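Local atomic coordinates of putative thiol-disulfide isomerase or thioredoxin (Salmonella enterica subsp. enterica serovar Typhimurium, PDB entry 3L9V), a protein that probably catalyses thiol-disulfide exchange as a DsbA-like oxidoreductase of the thioredoxin fold, helping disulfide bonds form in other proteins. Residues R105-M108 against G112-R115; H65-A70 against D101-V106. All coordinates share one frame; numbering follows the deposited sequence.

Contact 1: residues R105-M108 against G112-R115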
# COMPACT_ATOMS: atom_id res chain seq x y z
N ARG A 105 0.45 -16.83 -10.25
CA ARG A 105 -0.66 -17.73 -9.97
C ARG A 105 -1.71 -17.05 -9.10
O ARG A 105 -2.91 -17.08 -9.41
CB ARG A 105 -0.13 -19.03 -9.35
CG ARG A 105 -1.17 -20.11 -9.11
CD ARG A 105 -0.54 -21.35 -8.47
NE ARG A 105 0.36 -21.02 -7.36
CZ ARG A 105 -0.04 -20.68 -6.14
NH1 ARG A 105 -1.33 -20.60 -5.85
NH2 ARG A 105 0.85 -20.40 -5.20
N VAL A 106 -1.28 -16.41 -8.02
CA VAL A 106 -2.24 -15.71 -7.16
C VAL A 106 -2.90 -14.53 -7.91
O VAL A 106 -4.07 -14.23 -7.70
CB VAL A 106 -1.57 -15.18 -5.86
CG1 VAL A 106 -2.50 -14.22 -5.14
CG2 VAL A 106 -1.13 -16.35 -4.95
N PHE A 107 -2.15 -13.84 -8.77
CA PHE A 107 -2.72 -12.68 -9.46
C PHE A 107 -3.83 -13.17 -10.40
O PHE A 107 -4.93 -12.63 -10.42
CB PHE A 107 -1.64 -11.93 -10.24
CG PHE A 107 -2.09 -10.59 -10.78
CD1 PHE A 107 -2.94 -10.51 -11.87
CD2 PHE A 107 -1.61 -9.41 -10.23
CE1 PHE A 107 -3.34 -9.28 -12.39
CE2 PHE A 107 -1.99 -8.18 -10.73
CZ PHE A 107 -2.87 -8.10 -11.81
N MSE A 108 -3.52 -14.22 -11.16
CA MSE A 108 -4.48 -14.81 -12.11
C MSE A 108 -5.73 -15.33 -11.43
O MSE A 108 -6.83 -15.15 -11.92
CB MSE A 108 -3.84 -15.96 -12.89
CG MSE A 108 -2.82 -15.50 -13.89
SE MSE A 108 -1.90 -17.03 -14.62
CE MSE A 108 -3.54 -18.02 -15.13
N GLY A 112 -8.82 -13.43 -12.72
CA GLY A 112 -9.33 -14.18 -13.85
C GLY A 112 -8.55 -13.87 -15.12
O GLY A 112 -8.94 -14.31 -16.20
N ILE A 113 -7.47 -13.10 -15.01
CA ILE A 113 -6.67 -12.80 -16.19
C ILE A 113 -6.05 -14.11 -16.68
O ILE A 113 -5.80 -15.01 -15.88
CB ILE A 113 -5.59 -11.69 -15.94
CG1 ILE A 113 -5.05 -11.13 -17.25
CG2 ILE A 113 -4.41 -12.20 -15.13
CD1 ILE A 113 -3.84 -10.19 -17.05
N SER A 114 -5.83 -14.24 -17.98
CA SER A 114 -5.26 -15.47 -18.50
C SER A 114 -3.75 -15.45 -18.38
O SER A 114 -3.12 -14.39 -18.25
CB SER A 114 -5.69 -15.70 -19.95
OG SER A 114 -5.04 -14.80 -20.83
N ARG A 115 -3.17 -16.65 -18.41
CA ARG A 115 -1.73 -16.81 -18.44
C ARG A 115 -1.05 -15.95 -19.49
O ARG A 115 -0.09 -15.24 -19.19
CB ARG A 115 -1.38 -18.29 -18.65
CG ARG A 115 0.08 -18.54 -18.88
CD ARG A 115 0.95 -18.06 -17.71
NE ARG A 115 2.37 -18.39 -17.94
CZ ARG A 115 2.95 -19.54 -17.57
NH1 ARG A 115 2.24 -20.47 -16.95
NH2 ARG A 115 4.22 -19.75 -17.82
O HOH W 1 -6.89 -16.69 -14.42
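The backbone carbonyl oxygen of M108 is gripped twice near the end of its helix. G112 N donates to M108 O at 2.7 Å, the i to i+4 spacing of a last helical turn. The N-H...O angle is 146°, and the nitrogen is tilted 27° from the carbonyl plane. A water donates to the same M108 O at 2.9 Å; its other leg, to I113 O, is unusually short and therefore doubtful. G112 is the first residue to leave helical angles, and it does so with positive phi, a conformation glycine takes readily. The selenomethionine side chain of M108 reaches across to the chain that leaves the helix. Its CG lies 3.6 Å from I113 O, while the bend at chi3 (52°) turns the methyl CE back over the main chain, 3.6 Å from R115 N and 4.1 Å from R115 CB. The side chains of I113 and M108 cross at about a right angle, and I113 presents its CG2 branch to two neighbours: M108 CG at 3.9 Å, and the edge of the F107 ring, where CD1 comes to 4.0 Å near the ring plane. S114 occupies the N-cap position of the next helix, its OG hydrogen-bonded to E117 N, and R115 NE forms a salt bridge with D119. The contact is thus the tight connection between two consecutive helices, 100-111 and 115-121. On its inner side F107 packs on L73, A74 and M77 of helix 64-77 and on I83 of helix 80-93, and meets Y118 of helix 115-121 edge-to-face.

Contact 2: residues H65-A70 against D101-V106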
# COMPACT_ATOMS: atom_id res chain seq x y z
N HIS A 65 10.60 -7.32 -5.49
CA HIS A 65 10.48 -6.59 -6.75
C HIS A 65 9.37 -7.15 -7.60
O HIS A 65 8.75 -6.42 -8.36
CB HIS A 65 11.80 -6.62 -7.52
CG HIS A 65 12.86 -5.75 -6.92
ND1 HIS A 65 13.01 -4.42 -7.27
CD2 HIS A 65 13.82 -6.00 -6.00
CE1 HIS A 65 14.02 -3.90 -6.60
NE2 HIS A 65 14.53 -4.85 -5.83
N GLU A 66 9.14 -8.46 -7.48
CA GLU A 66 8.09 -9.13 -8.25
C GLU A 66 6.70 -8.70 -7.78
O GLU A 66 5.79 -8.49 -8.58
CB GLU A 66 8.23 -10.66 -8.12
CG GLU A 66 9.37 -11.26 -8.91
CD GLU A 66 10.68 -11.36 -8.12
OE1 GLU A 66 10.81 -10.73 -7.03
OE2 GLU A 66 11.60 -12.05 -8.60
N LEU A 67 6.53 -8.59 -6.46
CA LEU A 67 5.30 -8.07 -5.90
C LEU A 67 5.05 -6.61 -6.34
O LEU A 67 3.96 -6.28 -6.76
CB LEU A 67 5.31 -8.22 -4.37
CG LEU A 67 5.22 -9.73 -3.99
CD1 LEU A 67 5.56 -9.93 -2.54
CD2 LEU A 67 3.81 -10.26 -4.28
N THR A 68 6.07 -5.76 -6.25
CA THR A 68 5.93 -4.37 -6.70
C THR A 68 5.44 -4.28 -8.16
O THR A 68 4.60 -3.46 -8.48
CB THR A 68 7.25 -3.57 -6.53
OG1 THR A 68 7.56 -3.44 -5.14
CG2 THR A 68 7.17 -2.12 -7.19
N ARG A 69 5.96 -5.13 -9.02
CA ARG A 69 5.56 -5.15 -10.43
C ARG A 69 4.16 -5.71 -10.54
O ARG A 69 3.36 -5.22 -11.31
CB ARG A 69 6.55 -5.97 -11.28
CG ARG A 69 6.22 -6.06 -12.81
CD ARG A 69 7.44 -6.57 -13.60
NE ARG A 69 8.46 -5.55 -13.74
CZ ARG A 69 8.45 -4.61 -14.68
NH1 ARG A 69 7.48 -4.59 -15.59
NH2 ARG A 69 9.40 -3.69 -14.73
N ALA A 70 3.85 -6.73 -9.73
CA ALA A 70 2.52 -7.31 -9.72
C ALA A 70 1.51 -6.25 -9.28
O ALA A 70 0.43 -6.12 -9.87
CB ALA A 70 2.46 -8.53 -8.81
N ASP A 101 6.53 -17.72 -9.84
CA ASP A 101 5.33 -18.40 -10.34
C ASP A 101 4.16 -18.29 -9.36
O ASP A 101 3.00 -18.21 -9.76
CB ASP A 101 5.60 -19.89 -10.63
CG ASP A 101 6.57 -20.13 -11.79
OD1 ASP A 101 6.87 -21.31 -12.08
OD2 ASP A 101 7.03 -19.15 -12.42
N ASP A 102 4.45 -18.32 -8.07
CA ASP A 102 3.39 -18.14 -7.09
C ASP A 102 2.72 -16.78 -7.31
O ASP A 102 1.49 -16.68 -7.28
CB ASP A 102 3.98 -18.18 -5.67
CG ASP A 102 4.28 -19.60 -5.20
OD1 ASP A 102 3.53 -20.52 -5.55
OD2 ASP A 102 5.25 -19.77 -4.44
N VAL A 103 3.53 -15.73 -7.49
CA VAL A 103 3.00 -14.36 -7.65
C VAL A 103 1.99 -14.31 -8.79
O VAL A 103 0.87 -13.85 -8.62
CB VAL A 103 4.13 -13.35 -7.92
CG1 VAL A 103 3.57 -11.97 -8.27
CG2 VAL A 103 5.02 -13.27 -6.70
N ARG A 104 2.39 -14.82 -9.95
CA ARG A 104 1.52 -14.84 -11.13
C ARG A 104 0.27 -15.69 -10.90
O ARG A 104 -0.84 -15.34 -11.32
CB ARG A 104 2.29 -15.35 -12.36
CG ARG A 104 1.37 -15.82 -13.52
CD ARG A 104 2.17 -16.17 -14.75
NE ARG A 104 2.99 -17.34 -14.47
CZ ARG A 104 4.09 -17.65 -15.14
NH1 ARG A 104 4.50 -16.89 -16.14
NH2 ARG A 104 4.78 -18.73 -14.79
N ARG A 105 0.45 -16.83 -10.25
CA ARG A 105 -0.66 -17.73 -9.97
C ARG A 105 -1.71 -17.05 -9.10
O ARG A 105 -2.91 -17.08 -9.41
CB ARG A 105 -0.13 -19.03 -9.35
CG ARG A 105 -1.17 -20.11 -9.11
CD ARG A 105 -0.54 -21.35 -8.47
NE ARG A 105 0.36 -21.02 -7.36
CZ ARG A 105 -0.04 -20.68 -6.14
NH1 ARG A 105 -1.33 -20.60 -5.85
NH2 ARG A 105 0.85 -20.40 -5.20
N VAL A 106 -1.28 -16.41 -8.02
CA VAL A 106 -2.24 -15.71 -7.16
C VAL A 106 -2.90 -14.53 -7.91
O VAL A 106 -4.07 -14.23 -7.70
CB VAL A 106 -1.57 -15.18 -5.86
CG1 VAL A 106 -2.50 -14.22 -5.14
CG2 VAL A 106 -1.13 -16.35 -4.95
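V103 has CG1 anti to its backbone N (chi1 172°) and CG2 anti to its carbonyl carbon, which spreads the two methyls over different residues of helix 64-77, A70 and L67. L67, with CG beside the backbone N, swings its CD2 branch nearer to the other helix. The branches of V103 accordingly divide the work: CG1 lies 3.7 Å from A70 CB and 4.1 Å from the carbonyl oxygen E66 O, whereas CG2 meets L67 CD2 at 4.0 Å, with the two side chains set obliquely. E66 adds its CB at 4.4 Å from V103 CG2, but its carboxylate end leads away. One valine thus sits against three residues within about one turn of helix 64-77, E66, L67 and A70, and it is the one residue of 101-106 that touches 65-70. The short segments run nearly parallel, with a crossing angle of -23° and a closest axis approach of 10.2 Å, and together bury 132 Å². Further partners surround V103: L63 from the loop before helix 64-77, F87 of helix 80-93 and Y118 of helix 115-121. Along helix 100-111, R105 NH2 donates to D102 OD1 at 2.7 Å almost straight (173°), in the guanidinium plane but above that of the carboxylate, while R104 NH1 has D119 of helix 115-121 as a salt-bridge partner. The interface between the segments therefore consists mainly of aliphatic contact, and its cohesion rests on the fit of a branched side chain, with the charges kept to other sides of the helix.

In the fold
Both contacts use helix 100-111, and their ranges overlap at R105 and V106, neither of which touches the opposing segment, yet they serve different places in the helical part of this DsbA-like protein. Contact 2 is buried and joins helices distant in sequence through mainly aliphatic contact; contact 1 lies at the surface, joins neighbours in the chain, and combines backbone hydrogen bonding and water with apolar packing. The centres of contacts 1 and 2 are about 10 Å apart. They meet directly where F107 CE2 packs 3.3 Å from A70 O. R104 and R115 also come close, but D119 pairs with both, which probably offsets their like charges.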